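Long-range contacts in bifunctional purine biosynthetic protein ADE5,7 (Cryptococcus neoformans var. grubii serotype A, PDB 7LVO), which catalyses the second and fifth steps of de novo purine biosynthesis, the ATP-dependent second step (glycinamide ribonucleotide synthesis) belonging to the N-terminal half contained in this chain: residues A[140-146]-A[331-335]; A[152-156]-A[304-308]; A[161-167]-A[228-234]. All coordinates share one frame; numbering follows the deposited sequence.

Contact 1 (A[140-146]-A[331-335])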
ATOM      1  N   ALA A 140      10.794   9.046   2.105  1.00 36.17           N
ATOM      2  CA  ALA A 140       9.635   8.406   2.718  1.00 29.43           C
ATOM      3  C   ALA A 140       8.705   9.407   3.393  1.00 36.25           C
ATOM      4  O   ALA A 140       7.570   9.044   3.728  1.00 28.50           O
ATOM      5  CB  ALA A 140      10.095   7.360   3.735  1.00 29.66           C
ATOM      6  N   MET A 141       9.149  10.654   3.589  1.00 29.14           N
ATOM      7  CA  MET A 141       8.303  11.654   4.227  1.00 33.89           C
ATOM      8  C   MET A 141       7.084  12.013   3.384  1.00 27.13           C
ATOM      9  O   MET A 141       6.149  12.624   3.906  1.00 25.20           O
ATOM     10  CB  MET A 141       9.116  12.912   4.517  1.00 33.81           C
ATOM     11  CG  MET A 141      10.282  12.687   5.470  1.00 35.76           C
ATOM     12  SD  MET A 141      11.199  14.205   5.828  1.00 40.20           S
ATOM     13  CE  MET A 141      10.163  14.941   7.091  1.00 50.24           C
ATOM     14  N   LEU A 142       7.071  11.647   2.102  1.00 24.49           N
ATOM     15  CA  LEU A 142       5.875  11.857   1.291  1.00 33.47           C
ATOM     16  C   LEU A 142       4.657  11.187   1.917  1.00 27.97           C
ATOM     17  O   LEU A 142       3.532  11.669   1.758  1.00 26.83           O
ATOM     18  CB  LEU A 142       6.085  11.324  -0.127  1.00 35.01           C
ATOM     19  CG  LEU A 142       6.956  12.138  -1.074  1.00 32.88           C
ATOM     20  CD1 LEU A 142       7.091  11.404  -2.412  1.00 25.72           C
ATOM     21  CD2 LEU A 142       6.395  13.538  -1.286  1.00 29.86           C
ATOM     22  N   GLU A 143       4.859  10.069   2.620  1.00 32.70           N
ATOM     23  CA  GLU A 143       3.798   9.425   3.376  1.00 33.01           C
ATOM     24  C   GLU A 143       3.904   9.646   4.874  1.00 37.00           C
ATOM     25  O   GLU A 143       2.882   9.625   5.557  1.00 36.69           O
ATOM     26  CB  GLU A 143       3.787   7.915   3.100  1.00 37.25           C
ATOM     27  CG  GLU A 143       2.582   7.191   3.697  1.00 34.50           C
ATOM     28  CD  GLU A 143       2.604   5.691   3.450  1.00 35.58           C
ATOM     29  OE1 GLU A 143       3.438   5.219   2.648  1.00 29.69           O
ATOM     30  OE2 GLU A 143       1.778   4.981   4.068  1.00 33.16           O
ATOM     31  N   GLY A 144       5.114   9.872   5.392  1.00 31.45           N
ATOM     32  CA  GLY A 144       5.291  10.006   6.826  1.00 30.69           C
ATOM     33  C   GLY A 144       4.776  11.310   7.391  1.00 28.38           C
ATOM     34  O   GLY A 144       4.359  11.360   8.553  1.00 35.18           O
ATOM     35  N   SER A 145       4.788  12.373   6.591  1.00 27.29           N
ATOM     36  CA  SER A 145       4.377  13.705   7.037  1.00 31.72           C
ATOM     37  C   SER A 145       3.396  14.284   6.024  1.00 26.92           C
ATOM     38  O   SER A 145       3.799  14.780   4.965  1.00 24.24           O
ATOM     39  CB  SER A 145       5.580  14.627   7.213  1.00 34.26           C
ATOM     40  OG  SER A 145       5.168  15.976   7.383  1.00 31.12           O
ATOM     41  N   LYS A 146       2.105  14.232   6.354  1.00 28.70           N
ATOM     42  CA  LYS A 146       1.101  14.797   5.462  1.00 32.45           C
ATOM     43  C   LYS A 146       1.336  16.283   5.254  1.00 27.35           C
ATOM     44  O   LYS A 146       1.131  16.802   4.150  1.00 32.10           O
ATOM     45  CB  LYS A 146      -0.301  14.545   6.023  1.00 35.81           C
ATOM     46  CG  LYS A 146      -0.643  13.072   6.184  1.00 40.17           C
ATOM     47  CD  LYS A 146      -2.057  12.886   6.715  1.00 51.02           C
ATOM     48  CE  LYS A 146      -2.364  11.419   6.975  1.00 60.63           C
ATOM     49  NZ  LYS A 146      -2.237  10.595   5.743  1.00 63.36           N
ATOM     50  N   GLU A 331      -3.334  11.558  -1.121  1.00 29.54           N
ATOM     51  CA  GLU A 331      -2.192  11.225  -0.279  1.00 34.49           C
ATOM     52  C   GLU A 331      -1.191  10.413  -1.082  1.00 30.53           C
ATOM     53  O   GLU A 331      -1.556   9.723  -2.039  1.00 27.20           O
ATOM     54  CB  GLU A 331      -2.629  10.433   0.962  1.00 25.57           C
ATOM     55  CG  GLU A 331      -3.304   9.110   0.633  1.00 43.70           C
ATOM     56  CD  GLU A 331      -3.833   8.399   1.863  1.00 56.21           C
ATOM     57  OE1 GLU A 331      -3.978   9.056   2.916  1.00 60.64           O
ATOM     58  OE2 GLU A 331      -4.100   7.182   1.775  1.00 62.24           O
ATOM     59  N   TYR A 332       0.074  10.512  -0.684  1.00 22.03           N
ATOM     60  CA  TYR A 332       1.136   9.676  -1.222  1.00 29.92           C
ATOM     61  C   TYR A 332       1.376   8.510  -0.267  1.00 30.18           C
ATOM     62  O   TYR A 332       1.454   8.704   0.953  1.00 30.14           O
ATOM     63  CB  TYR A 332       2.440  10.461  -1.407  1.00 30.09           C
ATOM     64  CG  TYR A 332       2.446  11.454  -2.541  1.00 24.79           C
ATOM     65  CD1 TYR A 332       2.309  11.037  -3.858  1.00 28.01           C
ATOM     66  CD2 TYR A 332       2.619  12.807  -2.301  1.00 24.88           C
ATOM     67  CE1 TYR A 332       2.324  11.943  -4.899  1.00 27.85           C
ATOM     68  CE2 TYR A 332       2.637  13.724  -3.338  1.00 32.74           C
ATOM     69  CZ  TYR A 332       2.487  13.286  -4.633  1.00 31.15           C
ATOM     70  OH  TYR A 332       2.508  14.197  -5.658  1.00 32.56           O
ATOM     71  N   ASN A 333       1.482   7.308  -0.816  1.00 23.62           N
ATOM     72  CA  ASN A 333       1.996   6.146  -0.108  1.00 25.08           C
ATOM     73  C   ASN A 333       3.261   5.686  -0.827  1.00 34.97           C
ATOM     74  O   ASN A 333       3.308   5.660  -2.066  1.00 27.08           O
ATOM     75  CB  ASN A 333       0.964   5.027  -0.050  1.00 32.72           C
ATOM     76  CG  ASN A 333      -0.192   5.353   0.898  1.00 40.66           C
ATOM     77  OD1 ASN A 333      -0.417   6.509   1.258  1.00 35.75           O
ATOM     78  ND2 ASN A 333      -0.922   4.328   1.308  1.00 43.66           N
ATOM     79  N   VAL A 334       4.286   5.330  -0.050  1.00 22.59           N
ATOM     80  CA  VAL A 334       5.616   5.115  -0.611  1.00 20.62           C
ATOM     81  C   VAL A 334       5.976   3.639  -0.618  1.00 23.57           C
ATOM     82  O   VAL A 334       7.146   3.273  -0.451  1.00 22.96           O
ATOM     83  CB  VAL A 334       6.675   5.930   0.159  1.00 30.20           C
ATOM     84  CG1 VAL A 334       6.373   7.437   0.061  1.00 22.25           C
ATOM     85  CG2 VAL A 334       6.738   5.484   1.616  1.00 23.81           C
ATOM     86  N   ARG A 335       4.977   2.786  -0.813  1.00 22.82           N
ATOM     87  CA  ARG A 335       5.188   1.348  -0.875  1.00 25.63           C
ATOM     88  C   ARG A 335       3.974   0.712  -1.531  1.00 25.74           C
ATOM     89  O   ARG A 335       2.962   1.370  -1.783  1.00 24.76           O
ATOM     90  CB  ARG A 335       5.440   0.759   0.517  1.00 23.40           C
ATOM     91  CG  ARG A 335       4.677   1.432   1.656  1.00 27.80           C
ATOM     92  CD  ARG A 335       3.183   1.383   1.452  1.00 40.58           C
ATOM     93  NE  ARG A 335       2.460   2.051   2.532  1.00 43.49           N
ATOM     94  CZ  ARG A 335       1.138   2.135   2.611  1.00 49.10           C
ATOM     95  NH1 ARG A 335       0.358   1.583   1.699  1.00 41.89           N
ATOM     96  NH2 ARG A 335       0.587   2.784   3.631  1.00 62.21           N
TER
HETATM   97  O   HOH W   1       0.682  12.065   1.742  1.00 28.29           O
HETATM   98  O   HOH W   2       0.250  10.167   3.644  1.00 32.41           O

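Contact 2 (A[152-156]-A[304-308])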
ATOM      1  N   PHE A 152       4.804  19.997  -0.419  1.00 26.63           N
ATOM      2  CA  PHE A 152       5.476  19.544  -1.631  1.00 27.27           C
ATOM      3  C   PHE A 152       4.569  19.679  -2.846  1.00 26.92           C
ATOM      4  O   PHE A 152       5.011  20.110  -3.914  1.00 27.64           O
ATOM      5  CB  PHE A 152       5.934  18.091  -1.450  1.00 22.77           C
ATOM      6  CG  PHE A 152       6.501  17.468  -2.698  1.00 23.64           C
ATOM      7  CD1 PHE A 152       5.679  16.816  -3.599  1.00 28.66           C
ATOM      8  CD2 PHE A 152       7.858  17.535  -2.966  1.00 28.73           C
ATOM      9  CE1 PHE A 152       6.197  16.248  -4.749  1.00 28.56           C
ATOM     10  CE2 PHE A 152       8.380  16.971  -4.116  1.00 32.24           C
ATOM     11  CZ  PHE A 152       7.554  16.326  -5.006  1.00 29.57           C
ATOM     12  N   MET A 153       3.293  19.314  -2.705  1.00 26.93           N
ATOM     13  CA  MET A 153       2.381  19.388  -3.840  1.00 30.94           C
ATOM     14  C   MET A 153       2.185  20.835  -4.286  1.00 27.31           C
ATOM     15  O   MET A 153       2.223  21.140  -5.484  1.00 26.68           O
ATOM     16  CB  MET A 153       1.038  18.748  -3.473  1.00 32.05           C
ATOM     17  CG  MET A 153       1.114  17.267  -3.159  1.00 29.17           C
ATOM     18  SD  MET A 153      -0.450  16.631  -2.499  1.00 34.73           S
ATOM     19  CE  MET A 153       0.079  15.077  -1.778  1.00 32.99           C
ATOM     20  N   ALA A 154       1.977  21.740  -3.328  1.00 26.23           N
ATOM     21  CA  ALA A 154       1.760  23.139  -3.680  1.00 30.64           C
ATOM     22  C   ALA A 154       3.008  23.754  -4.303  1.00 30.71           C
ATOM     23  O   ALA A 154       2.913  24.507  -5.278  1.00 32.90           O
ATOM     24  CB  ALA A 154       1.331  23.925  -2.443  1.00 37.19           C
ATOM     25  N   ARG A 155       4.185  23.439  -3.761  1.00 33.43           N
ATOM     26  CA  ARG A 155       5.417  24.011  -4.293  1.00 34.49           C
ATOM     27  C   ARG A 155       5.669  23.579  -5.731  1.00 27.06           C
ATOM     28  O   ARG A 155       6.327  24.303  -6.486  1.00 29.78           O
ATOM     29  CB  ARG A 155       6.608  23.620  -3.410  1.00 32.10           C
ATOM     30  CG  ARG A 155       7.948  24.024  -3.977  1.00 35.52           C
ATOM     31  CD  ARG A 155       9.079  23.854  -2.962  1.00 51.28           C
ATOM     32  NE  ARG A 155       9.280  22.462  -2.581  1.00 41.13           N
ATOM     33  CZ  ARG A 155       8.776  21.902  -1.490  1.00 36.52           C
ATOM     34  NH1 ARG A 155       8.029  22.591  -0.640  1.00 41.46           N
ATOM     35  NH2 ARG A 155       9.023  20.617  -1.251  1.00 32.29           N
ATOM     36  N   HIS A 156       5.176  22.408  -6.125  1.00 27.30           N
ATOM     37  CA  HIS A 156       5.380  21.896  -7.474  1.00 33.54           C
ATOM     38  C   HIS A 156       4.109  21.926  -8.317  1.00 28.00           C
ATOM     39  O   HIS A 156       4.060  21.286  -9.369  1.00 26.76           O
ATOM     40  CB  HIS A 156       5.932  20.471  -7.407  1.00 28.65           C
ATOM     41  CG  HIS A 156       7.281  20.377  -6.767  1.00 22.99           C
ATOM     42  ND1 HIS A 156       8.426  20.830  -7.380  1.00 27.65           N
ATOM     43  CD2 HIS A 156       7.666  19.881  -5.567  1.00 25.42           C
ATOM     44  CE1 HIS A 156       9.463  20.619  -6.590  1.00 31.62           C
ATOM     45  NE2 HIS A 156       9.030  20.042  -5.483  1.00 31.27           N
ATOM     46  N   GLY A 304      10.104  16.583  -9.091  1.00 27.95           N
ATOM     47  CA  GLY A 304      10.169  17.475  -7.951  1.00 23.70           C
ATOM     48  C   GLY A 304      11.036  16.937  -6.832  1.00 29.45           C
ATOM     49  O   GLY A 304      11.728  17.701  -6.148  1.00 25.21           O
ATOM     50  N   MET A 305      11.009  15.615  -6.626  1.00 24.06           N
ATOM     51  CA  MET A 305      11.817  15.025  -5.564  1.00 28.35           C
ATOM     52  C   MET A 305      13.308  15.172  -5.858  1.00 26.55           C
ATOM     53  O   MET A 305      14.103  15.415  -4.944  1.00 30.77           O
ATOM     54  CB  MET A 305      11.442  13.555  -5.376  1.00 26.28           C
ATOM     55  CG  MET A 305      10.037  13.340  -4.815  1.00 26.88           C
ATOM     56  SD  MET A 305       9.824  14.014  -3.148  1.00 27.88           S
ATOM     57  CE  MET A 305      10.623  12.728  -2.175  1.00 25.36           C
ATOM     58  N   ARG A 306      13.707  15.032  -7.126  1.00 23.55           N
ATOM     59  CA  ARG A 306      15.098  15.302  -7.485  1.00 29.61           C
ATOM     60  C   ARG A 306      15.453  16.765  -7.231  1.00 30.49           C
ATOM     61  O   ARG A 306      16.475  17.070  -6.612  1.00 23.00           O
ATOM     62  CB  ARG A 306      15.361  14.949  -8.950  1.00 28.74           C
ATOM     63  CG  ARG A 306      15.346  13.472  -9.257  1.00 33.52           C
ATOM     64  CD  ARG A 306      16.139  13.159 -10.535  1.00 24.41           C
ATOM     65  NE  ARG A 306      15.728  14.002 -11.658  1.00 23.29           N
ATOM     66  CZ  ARG A 306      14.668  13.776 -12.421  1.00 34.33           C
ATOM     67  NH1 ARG A 306      13.859  12.752 -12.192  1.00 27.01           N
ATOM     68  NH2 ARG A 306      14.413  14.599 -13.440  1.00 24.51           N
ATOM     69  N   GLU A 307      14.608  17.685  -7.700  1.00 28.70           N
ATOM     70  CA  GLU A 307      14.874  19.106  -7.500  1.00 34.66           C
ATOM     71  C   GLU A 307      14.996  19.441  -6.019  1.00 33.78           C
ATOM     72  O   GLU A 307      15.883  20.206  -5.618  1.00 35.83           O
ATOM     73  CB  GLU A 307      13.770  19.939  -8.148  1.00 34.55           C
ATOM     74  CG  GLU A 307      13.730  19.822  -9.660  1.00 43.11           C
ATOM     75  CD  GLU A 307      12.502  20.476 -10.268  1.00 46.35           C
ATOM     76  OE1 GLU A 307      11.464  20.563  -9.573  1.00 36.99           O
ATOM     77  OE2 GLU A 307      12.581  20.899 -11.444  1.00 46.54           O
ATOM     78  N   ASP A 308      14.125  18.864  -5.186  1.00 26.57           N
ATOM     79  CA  ASP A 308      14.197  19.104  -3.752  1.00 26.76           C
ATOM     80  C   ASP A 308      15.381  18.406  -3.102  1.00 26.16           C
ATOM     81  O   ASP A 308      15.630  18.634  -1.913  1.00 31.44           O
ATOM     82  CB  ASP A 308      12.898  18.660  -3.076  1.00 24.41           C
ATOM     83  CG  ASP A 308      11.728  19.573  -3.400  1.00 37.97           C
ATOM     84  OD1 ASP A 308      11.940  20.589  -4.093  1.00 34.54           O
ATOM     85  OD2 ASP A 308      10.594  19.271  -2.973  1.00 35.31           O
TER

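Contact 3 (A[161-167]-A[228-234])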
ATOM      1  N   ALA A 161      -6.187  19.129  -2.731  1.00 32.09           N
ATOM      2  CA  ALA A 161      -7.187  19.937  -2.041  1.00 31.33           C
ATOM      3  C   ALA A 161      -6.531  21.102  -1.306  1.00 34.15           C
ATOM      4  O   ALA A 161      -5.441  20.967  -0.736  1.00 29.88           O
ATOM      5  CB  ALA A 161      -7.973  19.075  -1.054  1.00 36.57           C
ATOM      6  N   ALA A 162      -7.197  22.257  -1.331  1.00 25.20           N
ATOM      7  CA  ALA A 162      -6.754  23.397  -0.542  1.00 29.81           C
ATOM      8  C   ALA A 162      -6.537  22.968   0.902  1.00 33.74           C
ATOM      9  O   ALA A 162      -7.234  22.087   1.415  1.00 34.01           O
ATOM     10  CB  ALA A 162      -7.780  24.527  -0.607  1.00 33.38           C
ATOM     11  N   PHE A 163      -5.556  23.586   1.556  1.00 32.30           N
ATOM     12  CA  PHE A 163      -5.144  23.121   2.874  1.00 32.10           C
ATOM     13  C   PHE A 163      -4.371  24.211   3.600  1.00 33.48           C
ATOM     14  O   PHE A 163      -3.947  25.208   3.012  1.00 29.03           O
ATOM     15  CB  PHE A 163      -4.268  21.868   2.765  1.00 33.35           C
ATOM     16  CG  PHE A 163      -2.857  22.160   2.327  1.00 31.19           C
ATOM     17  CD1 PHE A 163      -2.548  22.293   0.984  1.00 39.96           C
ATOM     18  CD2 PHE A 163      -1.847  22.322   3.258  1.00 33.09           C
ATOM     19  CE1 PHE A 163      -1.252  22.569   0.581  1.00 34.24           C
ATOM     20  CE2 PHE A 163      -0.554  22.597   2.860  1.00 31.47           C
ATOM     21  CZ  PHE A 163      -0.258  22.718   1.521  1.00 33.08           C
ATOM     22  N   ARG A 164      -4.186  23.992   4.901  1.00 34.88           N
ATOM     23  CA  ARG A 164      -3.241  24.749   5.708  1.00 39.06           C
ATOM     24  C   ARG A 164      -2.776  23.838   6.839  1.00 40.34           C
ATOM     25  O   ARG A 164      -3.586  23.138   7.457  1.00 36.48           O
ATOM     26  CB  ARG A 164      -3.852  26.032   6.275  1.00 52.10           C
ATOM     27  CG  ARG A 164      -4.032  27.155   5.257  1.00 54.96           C
ATOM     28  CD  ARG A 164      -2.711  27.581   4.607  1.00 58.54           C
ATOM     29  NE  ARG A 164      -1.693  27.951   5.581  1.00 58.14           N
ATOM     30  CZ  ARG A 164      -0.562  27.283   5.785  1.00 55.54           C
ATOM     31  NH1 ARG A 164      -0.246  26.214   5.070  1.00 42.23           N
ATOM     32  NH2 ARG A 164       0.277  27.703   6.727  1.00 57.44           N
ATOM     33  N   SER A 165      -1.475  23.844   7.101  1.00 40.73           N
ATOM     34  CA  SER A 165      -0.881  22.999   8.124  1.00 40.35           C
ATOM     35  C   SER A 165      -0.691  23.785   9.415  1.00 41.54           C
ATOM     36  O   SER A 165      -0.505  25.004   9.402  1.00 35.03           O
ATOM     37  CB  SER A 165       0.461  22.436   7.655  1.00 36.66           C
ATOM     38  OG  SER A 165       0.274  21.530   6.584  1.00 43.51           O
ATOM     39  N   PHE A 166      -0.747  23.067  10.535  1.00 42.27           N
ATOM     40  CA  PHE A 166      -0.622  23.667  11.851  1.00 43.17           C
ATOM     41  C   PHE A 166       0.189  22.747  12.751  1.00 42.60           C
ATOM     42  O   PHE A 166       0.193  21.526  12.572  1.00 35.77           O
ATOM     43  CB  PHE A 166      -1.995  23.921  12.493  1.00 47.24           C
ATOM     44  CG  PHE A 166      -2.904  24.781  11.667  1.00 42.92           C
ATOM     45  CD1 PHE A 166      -3.718  24.220  10.698  1.00 43.76           C
ATOM     46  CD2 PHE A 166      -2.949  26.152  11.862  1.00 42.94           C
ATOM     47  CE1 PHE A 166      -4.558  25.010   9.936  1.00 48.69           C
ATOM     48  CE2 PHE A 166      -3.790  26.947  11.105  1.00 40.56           C
ATOM     49  CZ  PHE A 166      -4.594  26.374  10.142  1.00 43.15           C
ATOM     50  N   THR A 167       0.869  23.341  13.720  1.00 44.67           N
ATOM     51  CA  THR A 167       1.570  22.599  14.758  1.00 47.77           C
ATOM     52  C   THR A 167       0.679  22.474  15.989  1.00 53.29           C
ATOM     53  O   THR A 167      -0.339  23.158  16.125  1.00 51.78           O
ATOM     54  CB  THR A 167       2.894  23.282  15.122  1.00 55.23           C
ATOM     55  OG1 THR A 167       2.632  24.587  15.650  1.00 56.85           O
ATOM     56  CG2 THR A 167       3.789  23.397  13.895  1.00 52.45           C
ATOM     57  N   ASP A 228       1.475  15.953  16.460  1.00 51.00           N
ATOM     58  CA  ASP A 228       2.320  17.124  16.674  1.00 54.33           C
ATOM     59  C   ASP A 228       2.089  18.176  15.599  1.00 54.09           C
ATOM     60  O   ASP A 228       2.277  19.374  15.847  1.00 46.95           O
ATOM     61  CB  ASP A 228       3.793  16.710  16.709  1.00 60.45           C
ATOM     62  CG  ASP A 228       4.124  15.835  17.902  1.00 64.86           C
ATOM     63  OD1 ASP A 228       3.200  15.514  18.680  1.00 64.51           O
ATOM     64  OD2 ASP A 228       5.307  15.465  18.064  1.00 68.61           O
ATOM     65  N   GLU A 229       1.695  17.750  14.401  1.00 49.80           N
ATOM     66  CA  GLU A 229       1.264  18.643  13.335  1.00 47.54           C
ATOM     67  C   GLU A 229      -0.034  18.097  12.755  1.00 47.79           C
ATOM     68  O   GLU A 229      -0.277  16.885  12.769  1.00 43.80           O
ATOM     69  CB  GLU A 229       2.326  18.780  12.243  1.00 41.97           C
ATOM     70  CG  GLU A 229       3.606  19.451  12.715  1.00 59.12           C
ATOM     71  CD  GLU A 229       4.697  19.442  11.658  1.00 66.81           C
ATOM     72  OE1 GLU A 229       4.562  18.693  10.668  1.00 61.29           O
ATOM     73  OE2 GLU A 229       5.690  20.186  11.816  1.00 64.28           O
ATOM     74  N   VAL A 230      -0.871  19.000  12.248  1.00 34.13           N
ATOM     75  CA  VAL A 230      -2.186  18.646  11.734  1.00 34.35           C
ATOM     76  C   VAL A 230      -2.407  19.356  10.406  1.00 34.27           C
ATOM     77  O   VAL A 230      -2.014  20.517  10.236  1.00 36.79           O
ATOM     78  CB  VAL A 230      -3.301  19.009  12.741  1.00 38.38           C
ATOM     79  CG1 VAL A 230      -3.332  20.508  12.990  1.00 43.57           C
ATOM     80  CG2 VAL A 230      -4.653  18.521  12.237  1.00 47.33           C
ATOM     81  N   VAL A 231      -3.036  18.655   9.467  1.00 28.14           N
ATOM     82  CA  VAL A 231      -3.393  19.203   8.167  1.00 34.52           C
ATOM     83  C   VAL A 231      -4.906  19.371   8.119  1.00 34.74           C
ATOM     84  O   VAL A 231      -5.651  18.425   8.400  1.00 36.76           O
ATOM     85  CB  VAL A 231      -2.909  18.296   7.022  1.00 37.64           C
ATOM     86  CG1 VAL A 231      -3.518  18.745   5.700  1.00 35.60           C
ATOM     87  CG2 VAL A 231      -1.392  18.293   6.943  1.00 33.59           C
ATOM     88  N   VAL A 232      -5.355  20.572   7.762  1.00 31.00           N
ATOM     89  CA  VAL A 232      -6.765  20.874   7.560  1.00 31.37           C
ATOM     90  C   VAL A 232      -6.944  21.206   6.087  1.00 29.57           C
ATOM     91  O   VAL A 232      -6.381  22.195   5.598  1.00 33.15           O
ATOM     92  CB  VAL A 232      -7.235  22.035   8.450  1.00 37.36           C
ATOM     93  CG1 VAL A 232      -8.715  22.294   8.248  1.00 29.45           C
ATOM     94  CG2 VAL A 232      -6.928  21.741   9.912  1.00 37.77           C
ATOM     95  N   GLU A 233      -7.722  20.385   5.383  1.00 28.61           N
ATOM     96  CA  GLU A 233      -7.874  20.535   3.942  1.00 36.71           C
ATOM     97  C   GLU A 233      -9.328  20.346   3.546  1.00 35.52           C
ATOM     98  O   GLU A 233     -10.138  19.807   4.303  1.00 32.32           O
ATOM     99  CB  GLU A 233      -6.989  19.541   3.179  1.00 28.33           C
ATOM    100  CG  GLU A 233      -7.335  18.092   3.426  1.00 31.55           C
ATOM    101  CD  GLU A 233      -6.430  17.141   2.667  1.00 36.88           C
ATOM    102  OE1 GLU A 233      -5.242  17.472   2.493  1.00 32.84           O
ATOM    103  OE2 GLU A 233      -6.916  16.068   2.245  1.00 29.11           O
ATOM    104  N   GLU A 234      -9.646  20.795   2.335  1.00 36.22           N
ATOM    105  CA  GLU A 234     -11.017  20.753   1.850  1.00 42.70           C
ATOM    106  C   GLU A 234     -11.471  19.318   1.612  1.00 40.60           C
ATOM    107  O   GLU A 234     -10.725  18.488   1.084  1.00 32.23           O
ATOM    108  CB  GLU A 234     -11.143  21.560   0.555  1.00 43.17           C
ATOM    109  CG  GLU A 234     -12.562  21.663   0.019  1.00 47.18           C
ATOM    110  CD  GLU A 234     -12.660  22.551  -1.208  1.00 46.07           C
ATOM    111  OE1 GLU A 234     -11.616  23.059  -1.662  1.00 44.56           O
ATOM    112  OE2 GLU A 234     -13.780  22.738  -1.719  1.00 59.11           O
TER
HETATM  113  O   HOH W   3      -9.556  22.032  -3.114  1.00 39.75           O

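Contact 1 (A[140-146]-A[331-335])
Glu-143 holds the turn after strand 326-333 with both of its carboxylate oxygens. Glu-143 OE1 takes the backbone N-H of Val-334 at 2.8 Å and 164°, on its anti side and somewhat out of the carboxylate plane. Glu-143 OE2 forms a salt bridge with Arg-335 NH2; the modelled 2.5 Å is unusually short and its exact value doubtful, and the hydrogen bond, bent at the hydrogen, is weak. The carboxylate and guanidinium planes stand 61° apart. Glutamate suits the place because its chain, with CG anti to the backbone N (chi1 -172°) and extended from there, spans from helix 141-144 to the turn. On the way the carboxylate stacks almost parallel on the side-chain amide of Asn-333. Glu-114 brings a second acidic group close to Glu-143 OE2, a crowding of like charge that Arg-335 probably eases.

The contact ties this short helix to an outer strand of the antiparallel sheet 252-254, 240-248, 315-323, 326-333 of the ATP-grasp fold. Glu-331 and Asn-333 on that strand are predicted magnesium ligands. Lys-146 NZ lies alongside Glu-331, a long salt bridge of 3.7 Å to OE1. Two waters fill in between the backbones: one links Leu-142 O to Tyr-332 N, each at 2.9 Å, and the other takes in Glu-143 O and Tyr-332 O.

Farther in, the contact turns apolar. Leu-142 CB touches both Val-334 CG1 (3.9 Å) and Tyr-332 CB (4.0 Å), while its CD2 reaches the tyrosine ring at CD2. The tyrosine hydroxyl bonds to Thr-301 of helix 287-307.

Contact 2 (A[152-156]-A[304-308])
Phe-152, Arg-155 and His-156 meet Gly-304, Met-305 and Asp-308 where the C-terminal turns of two helices, 146-155 and 287-307, come together in the ATP-grasp part of the chain. The contact is mixed: a buried aromatic-sulfur side faces Leu-142 of helix 141-144, and a charged cluster lies toward the surface.

The charged cluster centres on one oxygen, Asp-308 OD2. Arg-155 NH2 gives Asp-308 OD2 a nearly straight hydrogen bond (2.7 Å, 176°) that is part of a salt bridge. His-156 NE2 gives Asp-308 OD2 a second, 3.1 Å long and 173° at the hydrogen. Each donor keeps OD2 in its own plane, yet the two reach it from opposite faces of the carboxylate. Arginine can do this from the helix surface because its chain, extended at first, bends at chi3 (64°) and swings the guanidinium across to the aspartate.

Asp-308 OD2 also lies at the ring edge of Phe-152, 3.2 Å from Phe-152 CD2, with the carboxylate plane nearly perpendicular to the ring. Against the same ring, Met-305 SD makes an oblique Met-aromatic contact, 3.4 Å from Phe-152 CE2. Gly-304 lies at the closest backbone approach of the two segments, to His-156: Gly-304 CA sits over one face of the imidazole, a CH-pi contact 3.7 Å from the His-156 centroid, and the imidazole and the Phe-152 ring crowd the side where a side chain would start. Within the same segment His-156 CD2 lies over one face of the Phe-152 ring, which probably limits the rotation of both.

With two donors on OD2 and ring hydrogens at its edge, Asp-308 is probably held as the anion. The acidic groups, Glu-307 included, may favour a protonated imidazole, though Arg-155 on the same oxygen partly offsets this.

Contact 3 (A[161-167]-A[228-234])
Val-230 N gives its hydrogen to Phe-166 O at 2.8 Å and 164°, the shortest of five backbone bonds that join strands 163-167 and 229-234. The pairing is antiparallel, and it sets 163-167 as an outer strand of the four-stranded sheet in the ATP-grasp fold, with 229-234 bonded on its other side to 188-192. Phe-166 with Val-230 and Arg-164 with Val-232 are hydrogen-bonded pairs; the non-hydrogen-bonded pairs between and beside them come closer, and Phe-163 CA makes a CA-H...O contact of 3.1 Å with Val-232 O.

The face bearing Arg-164, Phe-166, Val-230 and Val-232 packs against helix 171-179 and is largely apolar. There Phe-166 CB touches Val-230 CG1 at 3.7 Å. With CG anti to its carbonyl carbon (chi1 -57°), the Phe-166 ring swings along the strand until CE1 obliquely meets Val-232 CG2 at 4.0 Å. Branched valines suit an extended strand while their methyls pack against the phenylalanine.

The face bearing Phe-163, Ser-165 and Glu-233 turns toward helix 146-155. Phe-163 and Glu-233 touch by their CB atoms, after which Glu-233 leads away to salt bridges with Lys-150 and Lys-191. Lys-191 belongs to the predicted ATP site, and the Glu-233 side chain is about 7 Å from that of Glu-331, so the strand probably borders the nucleotide-metal site. Ser-165 OG, buried by the contact, rests 3.7 Å from Val-231 CG2 and has no polar partner in the model. At the far end one water accepts from Ala-162 N at 3.0 Å and donates to Glu-234 OE1 at 2.7 Å.

Helix 146-155 is the element the three contacts share as neighbour or member: Lys-146 at its start joins contact 1, its last turn makes contact 2, and its side packs against the sheet of contact 3. Contact 1 lies deepest, about 11 Å from the centre of the chain to its own centre, against 22 and 23 Å for contacts 2 and 3. Leu-142 and Tyr-332 of contact 1 continue into Phe-152, Met-153 and Met-305 of contact 2. Chemistry follows place: side-chain carboxylates grip in contacts 1 and 2, one beside the predicted metal ligands and one toward the surface, whereas contact 3 relies on backbone bonding.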